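Local coordinates for protein muconate cycloisomerase (Azorhizobium caulinodans, PDB 3MY9) that is a magnesium-binding member of the enolase superfamily, joining an enolase-type N-terminal domain to a C-terminal domain of the TIM-barrel kind, at residues 178-182 against 213-217; 207-212 against 236-241; 231-235 against 259-265. The contacts are given in a common frame with arbitrary orientation. Residue numbers count along the deposited sequence, not the author numbering.

The three contacts follow one another round the helical layer of the barrel domain, each joining consecutive outer helices of its repeated beta-alpha units: 174-188 with 207-215 in interaction 1, 207-215 with 231-240 in interaction 2, 231-240 with 254-263 in interaction 3. The contacts of each neighbouring pair thus share a helix, and their segments alternate along the chain, whereas interaction 1 closes before interaction 3 opens. The centres of interactions 1 and 2 lie about 14 Å apart, those of interactions 2 and 3 about 13 Å, and those of interactions 1 and 3 about 25 Å. Asp215 CB touches Leu241 CD2 at 3.9 Å, and Ala238 CB touches Gln264 O at 3.9 Å, so the helical layer packs continuously across these contacts.

Interaction 1 of 3, residues 178-182 against 213-217; sequences LRILE and DVDAF
Two successive outer helices of the TIM-barrel-like domain meet here, those following the adjacent parallel strands 164-168 and 193-197. Residues 178-182 are a regular inner part of helix 174-188, with Glu182 N bonded to Leu178 O at 2.9 Å. Residues 213-217 continue from helix 207-215, and Phe217 N reaches Val214 O at 3.1 Å. The register sets Leu178 CA 7.0 Å from Val214 CA and Leu181 CA 7.1 Å from Phe217 CA; 310 Å² is buried, with no hydrogen bond across.

Leu178 (m, t) leaves its helix sideways, but its CD2 swings in to lie 3.8 Å from Asp213 CB, 4.1 Å from Val214 CG1 and 3.9 Å from Phe217 CE2. The carboxylate of Asp213 is engaged by His174 and by Arg218 of a neighbouring subunit. A turn further on, the CA-to-CB bond of Leu181 (m, t) points toward the other segment. Its CD1 meets Val214 CG1 at 3.8 Å, while its CB sits over the face of the Phe217 ring in a CH-pi contact, 3.8 Å from the centroid and 6° off the normal. Leu181 and Val214 also rest on Leu196 of strand 193-197, tying the helix pair to the barrel wall.

Phe217, with chi1 near -65° and chi2 near -84°, is the most covered residue, 107 Å². Glu182 (t, p) lies beside the ring: its OE2 approaches Phe217 CE1 to 3.5 Å, near the plane of the ring.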
loop_
_atom_site.group_PDB
_atom_site.type_symbol
_atom_site.label_atom_id
_atom_site.label_comp_id
_atom_site.label_asym_id
_atom_site.label_seq_id
_atom_site.Cartn_x
_atom_site.Cartn_y
_atom_site.Cartn_z
ATOM N N LEU A 178 -27.449 3.545 -27.189
ATOM C CA LEU A 178 -26.341 4.157 -27.928
ATOM C C LEU A 178 -26.826 5.002 -29.110
ATOM O O LEU A 178 -26.300 6.092 -29.338
ATOM C CB LEU A 178 -25.344 3.102 -28.434
ATOM C CG LEU A 178 -24.467 2.386 -27.411
ATOM C CD1 LEU A 178 -23.450 1.447 -28.138
ATOM C CD2 LEU A 178 -23.742 3.375 -26.541
ATOM N N ARG A 179 -27.797 4.483 -29.867
ATOM C CA ARG A 179 -28.396 5.226 -30.989
ATOM C C ARG A 179 -29.096 6.502 -30.489
ATOM O O ARG A 179 -29.063 7.548 -31.135
ATOM C CB ARG A 179 -29.426 4.355 -31.750
ATOM C CG ARG A 179 -28.817 3.156 -32.483
ATOM C CD ARG A 179 -29.802 2.507 -33.504
ATOM N NE ARG A 179 -30.978 1.903 -32.862
ATOM C CZ ARG A 179 -31.032 0.676 -32.326
ATOM N NH1 ARG A 179 -29.968 -0.130 -32.331
ATOM N NH2 ARG A 179 -32.162 0.251 -31.764
ATOM N N ILE A 180 -29.751 6.397 -29.343
ATOM C CA ILE A 180 -30.345 7.571 -28.691
ATOM C C ILE A 180 -29.285 8.616 -28.352
ATOM O O ILE A 180 -29.440 9.774 -28.686
ATOM C CB ILE A 180 -31.194 7.182 -27.458
ATOM C CG1 ILE A 180 -32.537 6.587 -27.931
ATOM C CG2 ILE A 180 -31.505 8.413 -26.574
ATOM C CD1 ILE A 180 -33.330 5.882 -26.857
ATOM N N LEU A 181 -28.184 8.200 -27.753
ATOM C CA LEU A 181 -27.127 9.144 -27.385
ATOM C C LEU A 181 -26.529 9.765 -28.627
ATOM O O LEU A 181 -26.203 10.952 -28.626
ATOM C CB LEU A 181 -26.025 8.466 -26.582
ATOM C CG LEU A 181 -26.369 8.080 -25.134
ATOM C CD1 LEU A 181 -25.369 7.054 -24.639
ATOM C CD2 LEU A 181 -26.462 9.318 -24.184
ATOM N N GLU A 182 -26.386 8.963 -29.680
ATOM C CA GLU A 182 -25.874 9.462 -30.947
ATOM C C GLU A 182 -26.786 10.531 -31.523
ATOM O O GLU A 182 -26.294 11.535 -32.013
ATOM C CB GLU A 182 -25.716 8.344 -31.995
ATOM C CG GLU A 182 -24.705 8.701 -33.100
ATOM C CD GLU A 182 -23.239 8.520 -32.641
ATOM O OE1 GLU A 182 -22.779 7.345 -32.482
ATOM O OE2 GLU A 182 -22.544 9.555 -32.434
ATOM N N ASP A 213 -18.717 2.330 -23.592
ATOM C CA ASP A 213 -19.491 2.750 -24.750
ATOM C C ASP A 213 -20.143 4.144 -24.526
ATOM O O ASP A 213 -20.140 5.005 -25.423
ATOM C CB ASP A 213 -20.586 1.734 -25.077
ATOM C CG ASP A 213 -20.046 0.409 -25.670
ATOM O OD1 ASP A 213 -18.858 0.333 -26.048
ATOM O OD2 ASP A 213 -20.832 -0.563 -25.721
ATOM N N VAL A 214 -20.714 4.375 -23.344
ATOM C CA VAL A 214 -21.446 5.627 -23.132
ATOM C C VAL A 214 -20.461 6.761 -22.777
ATOM O O VAL A 214 -20.726 7.926 -23.042
ATOM C CB VAL A 214 -22.571 5.499 -22.108
ATOM C CG1 VAL A 214 -23.603 4.405 -22.543
ATOM C CG2 VAL A 214 -22.031 5.276 -20.756
ATOM N N ASP A 215 -19.291 6.396 -22.249
ATOM C CA ASP A 215 -18.200 7.350 -22.032
ATOM C C ASP A 215 -17.740 8.065 -23.316
ATOM O O ASP A 215 -17.253 9.192 -23.228
ATOM C CB ASP A 215 -17.016 6.680 -21.298
ATOM C CG ASP A 215 -15.728 7.540 -21.324
ATOM O OD1 ASP A 215 -15.536 8.416 -20.419
ATOM O OD2 ASP A 215 -14.901 7.329 -22.249
ATOM N N ALA A 216 -17.957 7.475 -24.498
ATOM C CA ALA A 216 -17.537 8.105 -25.782
ATOM C C ALA A 216 -18.381 9.324 -26.124
ATOM O O ALA A 216 -17.965 10.172 -26.930
ATOM C CB ALA A 216 -17.573 7.092 -26.961
ATOM N N PHE A 217 -19.561 9.435 -25.505
ATOM C CA PHE A 217 -20.428 10.581 -25.723
ATOM C C PHE A 217 -20.156 11.715 -24.735
ATOM O O PHE A 217 -20.857 12.746 -24.734
ATOM C CB PHE A 217 -21.867 10.101 -25.638
ATOM C CG PHE A 217 -22.217 9.138 -26.740
ATOM C CD1 PHE A 217 -22.608 9.612 -27.981
ATOM C CD2 PHE A 217 -22.070 7.785 -26.570
ATOM C CE1 PHE A 217 -22.890 8.730 -29.021
ATOM C CE2 PHE A 217 -22.356 6.893 -27.594
ATOM C CZ PHE A 217 -22.764 7.370 -28.822
#

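Interaction 2 of 3, residues 207-212 against 236-241. With MG (magnesium ion), chain B.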
loop_
_atom_site.group_PDB
_atom_site.type_symbol
_atom_site.label_atom_id
_atom_site.label_comp_id
_atom_site.label_asym_id
_atom_site.label_seq_id
_atom_site.Cartn_x
_atom_site.Cartn_y
_atom_site.Cartn_z
ATOM N N ALA A 207 -19.975 -4.509 -16.392
ATOM C CA ALA A 207 -20.306 -3.094 -16.496
ATOM C C ALA A 207 -19.336 -2.337 -17.411
ATOM O O ALA A 207 -19.761 -1.407 -18.104
ATOM C CB ALA A 207 -20.392 -2.412 -15.136
ATOM N N MET A 208 -18.053 -2.708 -17.433
ATOM C CA MET A 208 -17.061 -1.805 -18.065
ATOM C C MET A 208 -17.261 -1.582 -19.570
ATOM O O MET A 208 -17.125 -0.445 -20.016
ATOM C CB MET A 208 -15.617 -2.182 -17.781
ATOM C CG MET A 208 -14.653 -0.974 -18.077
ATOM S SD MET A 208 -14.766 0.374 -16.890
ATOM C CE MET A 208 -13.644 -0.486 -15.788
ATOM N N LYS A 209 -17.644 -2.627 -20.316
ATOM C CA LYS A 209 -17.935 -2.460 -21.745
ATOM C C LYS A 209 -19.134 -1.515 -21.943
ATOM O O LYS A 209 -19.140 -0.730 -22.872
ATOM C CB LYS A 209 -18.224 -3.785 -22.456
ATOM C CG LYS A 209 -17.003 -4.757 -22.706
ATOM C CD LYS A 209 -16.002 -4.250 -23.796
ATOM C CE LYS A 209 -14.984 -5.354 -24.195
ATOM N NZ LYS A 209 -14.000 -4.895 -25.259
ATOM N N ILE A 210 -20.148 -1.620 -21.084
ATOM C CA ILE A 210 -21.317 -0.738 -21.156
ATOM C C ILE A 210 -20.883 0.700 -20.918
ATOM O O ILE A 210 -21.193 1.592 -21.704
ATOM C CB ILE A 210 -22.404 -1.121 -20.106
ATOM C CG1 ILE A 210 -22.908 -2.563 -20.315
ATOM C CG2 ILE A 210 -23.545 -0.132 -20.103
ATOM C CD1 ILE A 210 -23.609 -2.787 -21.576
ATOM N N LEU A 211 -20.199 0.918 -19.809
ATOM C CA LEU A 211 -19.750 2.253 -19.403
ATOM C C LEU A 211 -18.767 2.887 -20.393
ATOM O O LEU A 211 -18.833 4.099 -20.633
ATOM C CB LEU A 211 -19.135 2.224 -18.003
ATOM C CG LEU A 211 -20.107 1.826 -16.867
ATOM C CD1 LEU A 211 -19.343 1.666 -15.549
ATOM C CD2 LEU A 211 -21.229 2.913 -16.762
ATOM N N ARG A 212 -17.874 2.073 -20.962
ATOM C CA ARG A 212 -16.940 2.571 -21.949
ATOM C C ARG A 212 -17.655 3.038 -23.195
ATOM O O ARG A 212 -17.262 4.095 -23.771
ATOM C CB ARG A 212 -15.830 1.565 -22.296
ATOM C CG ARG A 212 -14.708 2.180 -23.188
ATOM C CD ARG A 212 -13.623 1.118 -23.514
ATOM N NE ARG A 212 -13.016 0.611 -22.283
ATOM C CZ ARG A 212 -12.084 1.233 -21.582
ATOM N NH1 ARG A 212 -11.590 2.395 -21.991
ATOM N NH2 ARG A 212 -11.587 0.655 -20.488
ATOM N N GLY A 236 -12.569 1.273 -9.646
ATOM C CA GLY A 236 -12.178 0.687 -10.944
ATOM C C GLY A 236 -12.748 1.472 -12.108
ATOM O O GLY A 236 -12.017 1.872 -13.022
ATOM N N PHE A 237 -14.050 1.766 -12.068
ATOM C CA PHE A 237 -14.657 2.552 -13.160
ATOM C C PHE A 237 -14.029 3.930 -13.263
ATOM O O PHE A 237 -13.699 4.402 -14.349
ATOM C CB PHE A 237 -16.190 2.667 -13.032
ATOM C CG PHE A 237 -16.923 1.340 -12.829
ATOM C CD1 PHE A 237 -16.459 0.148 -13.404
ATOM C CD2 PHE A 237 -18.094 1.305 -12.085
ATOM C CE1 PHE A 237 -17.123 -1.043 -13.201
ATOM C CE2 PHE A 237 -18.777 0.112 -11.890
ATOM C CZ PHE A 237 -18.304 -1.058 -12.442
ATOM N N ALA A 238 -13.921 4.623 -12.132
ATOM C CA ALA A 238 -13.366 5.960 -12.124
ATOM C C ALA A 238 -11.941 5.947 -12.674
ATOM O O ALA A 238 -11.566 6.832 -13.438
ATOM C CB ALA A 238 -13.392 6.581 -10.695
ATOM N N ALA A 239 -11.143 4.963 -12.259
ATOM C CA ALA A 239 -9.749 4.875 -12.745
ATOM C C ALA A 239 -9.665 4.643 -14.236
ATOM O O ALA A 239 -8.786 5.178 -14.858
ATOM C CB ALA A 239 -8.875 3.780 -11.958
ATOM N N ALA A 240 -10.555 3.841 -14.813
ATOM C CA ALA A 240 -10.468 3.522 -16.268
ATOM C C ALA A 240 -11.095 4.601 -17.161
ATOM O O ALA A 240 -10.747 4.715 -18.358
ATOM C CB ALA A 240 -11.129 2.191 -16.549
ATOM N N LEU A 241 -12.029 5.383 -16.608
ATOM C CA LEU A 241 -12.800 6.280 -17.451
ATOM C C LEU A 241 -12.527 7.742 -17.200
ATOM O O LEU A 241 -12.427 8.204 -16.046
ATOM C CB LEU A 241 -14.291 5.975 -17.328
ATOM C CG LEU A 241 -14.722 4.537 -17.680
ATOM C CD1 LEU A 241 -16.059 4.193 -17.091
ATOM C CD2 LEU A 241 -14.734 4.349 -19.164
HETATM MG MG MG B . -11.909 8.711 -14.107
HETATM O O HOH W 1 -9.285 2.546 -19.498
HETATM O O HOH W 2 -10.051 8.936 -14.777
HETATM O O HOH W 3 -11.548 9.542 -12.168
HETATM O O HOH W 4 -12.227 10.794 -14.719
HETATM O O HOH W 5 -13.987 8.748 -13.672
#
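Leu241, Met208 and Phe237 bury the most surface, 71, 69 and 66 Å², where helix 207-212 crosses helix 236-240 at -41° with the axes 11.0 Å apart at closest. Met208 (t, p, p) curls its end into the gap: CE touches Phe237 CD1 at 3.7 Å near the ring plane and Ala240 CB at 3.8 Å, and SD, 5.1 Å from the Phe237 centroid, makes an oblique Met-aromatic contact. Over the ring face lies Leu211 CD1, a CH-pi contact 3.7 Å from the Phe237 centroid. Leu241, just past the helix end, inserts CD1 against Leu211 CB at 3.8 Å and Met208 SD at 4.0 Å. At the margin, water 1 links Arg212 NH2 (3.1 Å) to Ala240 O (2.9 Å), while Arg212 also pairs with Asp242 of a neighbouring subunit. Such packing of consecutive helices belongs to the TIM-barrel-type domain; here the end of helix 231-240 also forms an octahedral magnesium site, from Ala238 O (2.0 Å from MG), Leu241 O (2.1 Å from MG) and four waters, distinct from the one at Glu223 and Asp248.

Interaction 3 of 3, residues 231-235 against 259-265; sequences LDAMA and EVVRRQA
This contact joins two consecutive outer helices of the TIM-barrel-type domain, the second ending in a Schellman motif. Build 231-235 and 259-263 as helices with axes 10.4 Å apart at closest and crossing at -51°. Gln264 then breaks the helix with positive phi (50/47), Ala265 N bonding back to Val260 O at 3.0 Å and Gln264 N to Val261 O at 3.0 Å. The turn brings the backbones together: Ala235 CA lies 3.7 Å from Ala265 CA, a spacing that the small alanine side chains allow.

The apolar part centres on Leu231 (m, t), whose CA-to-CB bond points toward the second segment. Its CD2 lies 3.7 Å from Ala265 CB and 4.1 Å from Val260 CG2, while its CD1 meets Glu259 CG at 3.9 Å. Ala235 CB lies 4.2 Å from Ala265 CB.

The charged part is a salt-bridge network that continues into a neighbouring subunit, where Arg263 and Glu259 pair with Glu259 and Arg263 here. Asp232 OD1 forms a salt bridge with Arg263, accepting weak hydrogen bonds from Arg263 NE at 3.3 Å and Arg263 NH1 at 3.4 Å. Within 259-265, Arg263 NH2 forms a salt bridge with Glu259 OE2 at 2.6 Å, and Arg262 NH1 a second with that oxygen at 3.0 Å, its hydrogen bond weak. Leu231 CB covers one face of the Arg263 guanidinium.

Last comes solvent: water 6 donates to Ala235 O at 2.9 Å and to Gln264 O at 2.7 Å.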
loop_
_atom_site.group_PDB
_atom_site.type_symbol
_atom_site.label_atom_id
_atom_site.label_comp_id
_atom_site.label_asym_id
_atom_site.label_seq_id
_atom_site.Cartn_x
_atom_site.Cartn_y
_atom_site.Cartn_z
ATOM N N LEU A 231 -17.419 -0.535 -3.869
ATOM C CA LEU A 231 -16.602 0.658 -3.899
ATOM C C LEU A 231 -15.368 0.413 -4.723
ATOM O O LEU A 231 -14.953 1.278 -5.481
ATOM C CB LEU A 231 -16.208 1.111 -2.470
ATOM C CG LEU A 231 -17.104 2.061 -1.668
ATOM C CD1 LEU A 231 -16.404 2.433 -0.366
ATOM C CD2 LEU A 231 -17.470 3.322 -2.438
ATOM N N ASP A 232 -14.768 -0.768 -4.595
ATOM C CA ASP A 232 -13.646 -1.115 -5.459
ATOM C C ASP A 232 -14.109 -1.101 -6.922
ATOM O O ASP A 232 -13.395 -0.620 -7.800
ATOM C CB ASP A 232 -13.058 -2.499 -5.123
ATOM C CG ASP A 232 -12.194 -2.507 -3.853
ATOM O OD1 ASP A 232 -11.681 -1.458 -3.416
ATOM O OD2 ASP A 232 -12.009 -3.619 -3.300
ATOM N N ALA A 233 -15.296 -1.628 -7.204
ATOM C CA ALA A 233 -15.761 -1.601 -8.589
ATOM C C ALA A 233 -15.915 -0.126 -9.059
ATOM O O ALA A 233 -15.489 0.235 -10.142
ATOM C CB ALA A 233 -17.071 -2.373 -8.749
ATOM N N MET A 234 -16.529 0.700 -8.220
ATOM C CA MET A 234 -16.717 2.113 -8.507
ATOM C C MET A 234 -15.363 2.813 -8.721
ATOM O O MET A 234 -15.212 3.600 -9.694
ATOM C CB MET A 234 -17.514 2.770 -7.360
ATOM C CG MET A 234 -19.006 2.420 -7.341
ATOM S SD MET A 234 -20.000 3.389 -8.557
ATOM C CE MET A 234 -20.079 4.939 -7.669
ATOM N N ALA A 235 -14.375 2.482 -7.880
ATOM C CA ALA A 235 -13.007 3.032 -8.026
ATOM C C ALA A 235 -12.374 2.549 -9.334
ATOM O O ALA A 235 -11.748 3.324 -10.053
ATOM C CB ALA A 235 -12.077 2.678 -6.786
ATOM N N GLU A 259 -14.272 7.700 3.042
ATOM C CA GLU A 259 -13.878 6.428 2.429
ATOM C C GLU A 259 -13.884 6.507 0.894
ATOM O O GLU A 259 -13.028 5.926 0.236
ATOM C CB GLU A 259 -14.775 5.311 2.917
ATOM C CG GLU A 259 -14.256 3.933 2.549
ATOM C CD GLU A 259 -12.918 3.581 3.225
ATOM O OE1 GLU A 259 -12.610 4.048 4.347
ATOM O OE2 GLU A 259 -12.160 2.818 2.605
ATOM N N VAL A 260 -14.848 7.222 0.326
ATOM C CA VAL A 260 -14.886 7.436 -1.097
ATOM C C VAL A 260 -13.593 8.170 -1.531
ATOM O O VAL A 260 -12.986 7.802 -2.527
ATOM C CB VAL A 260 -16.171 8.200 -1.509
ATOM C CG1 VAL A 260 -16.098 8.773 -2.919
ATOM C CG2 VAL A 260 -17.417 7.284 -1.336
ATOM N N VAL A 261 -13.195 9.213 -0.797
ATOM C CA VAL A 261 -11.987 9.952 -1.133
ATOM C C VAL A 261 -10.781 9.040 -1.031
ATOM O O VAL A 261 -9.975 8.991 -1.929
ATOM C CB VAL A 261 -11.791 11.170 -0.229
ATOM C CG1 VAL A 261 -10.450 11.850 -0.483
ATOM C CG2 VAL A 261 -12.958 12.145 -0.402
ATOM N N ARG A 262 -10.696 8.292 0.061
ATOM C CA ARG A 262 -9.543 7.438 0.343
ATOM C C ARG A 262 -9.353 6.382 -0.724
ATOM O O ARG A 262 -8.217 6.011 -1.046
ATOM C CB ARG A 262 -9.768 6.742 1.673
ATOM C CG ARG A 262 -8.638 5.848 2.127
ATOM C CD ARG A 262 -8.959 5.185 3.484
ATOM N NE ARG A 262 -8.052 4.068 3.715
ATOM C CZ ARG A 262 -8.174 2.853 3.174
ATOM N NH1 ARG A 262 -9.193 2.562 2.385
ATOM N NH2 ARG A 262 -7.259 1.917 3.448
ATOM N N ARG A 263 -10.471 5.857 -1.231
ATOM C CA ARG A 263 -10.425 4.821 -2.249
ATOM C C ARG A 263 -10.490 5.435 -3.658
ATOM O O ARG A 263 -10.387 4.707 -4.632
ATOM C CB ARG A 263 -11.593 3.834 -2.082
ATOM C CG ARG A 263 -11.673 3.160 -0.725
ATOM C CD ARG A 263 -10.849 1.895 -0.638
ATOM N NE ARG A 263 -11.658 0.702 -0.896
ATOM C CZ ARG A 263 -12.514 0.163 -0.036
ATOM N NH1 ARG A 263 -13.187 -0.913 -0.388
ATOM N NH2 ARG A 263 -12.728 0.702 1.163
ATOM N N GLN A 264 -10.682 6.756 -3.758
ATOM C CA GLN A 264 -10.909 7.415 -5.050
ATOM C C GLN A 264 -12.014 6.701 -5.838
ATOM O O GLN A 264 -11.887 6.411 -7.047
ATOM C CB GLN A 264 -9.601 7.475 -5.879
ATOM C CG GLN A 264 -8.380 8.156 -5.130
ATOM C CD GLN A 264 -7.123 8.085 -5.968
ATOM O OE1 GLN A 264 -6.290 7.202 -5.783
ATOM N NE2 GLN A 264 -7.023 8.960 -6.951
ATOM N N ALA A 265 -13.099 6.422 -5.141
ATOM C CA ALA A 265 -14.192 5.634 -5.681
ATOM C C ALA A 265 -15.223 6.476 -6.468
ATOM O O ALA A 265 -16.125 5.927 -7.062
ATOM C CB ALA A 265 -14.855 4.873 -4.544
HETATM O O HOH W 6 -10.245 5.593 -8.965
#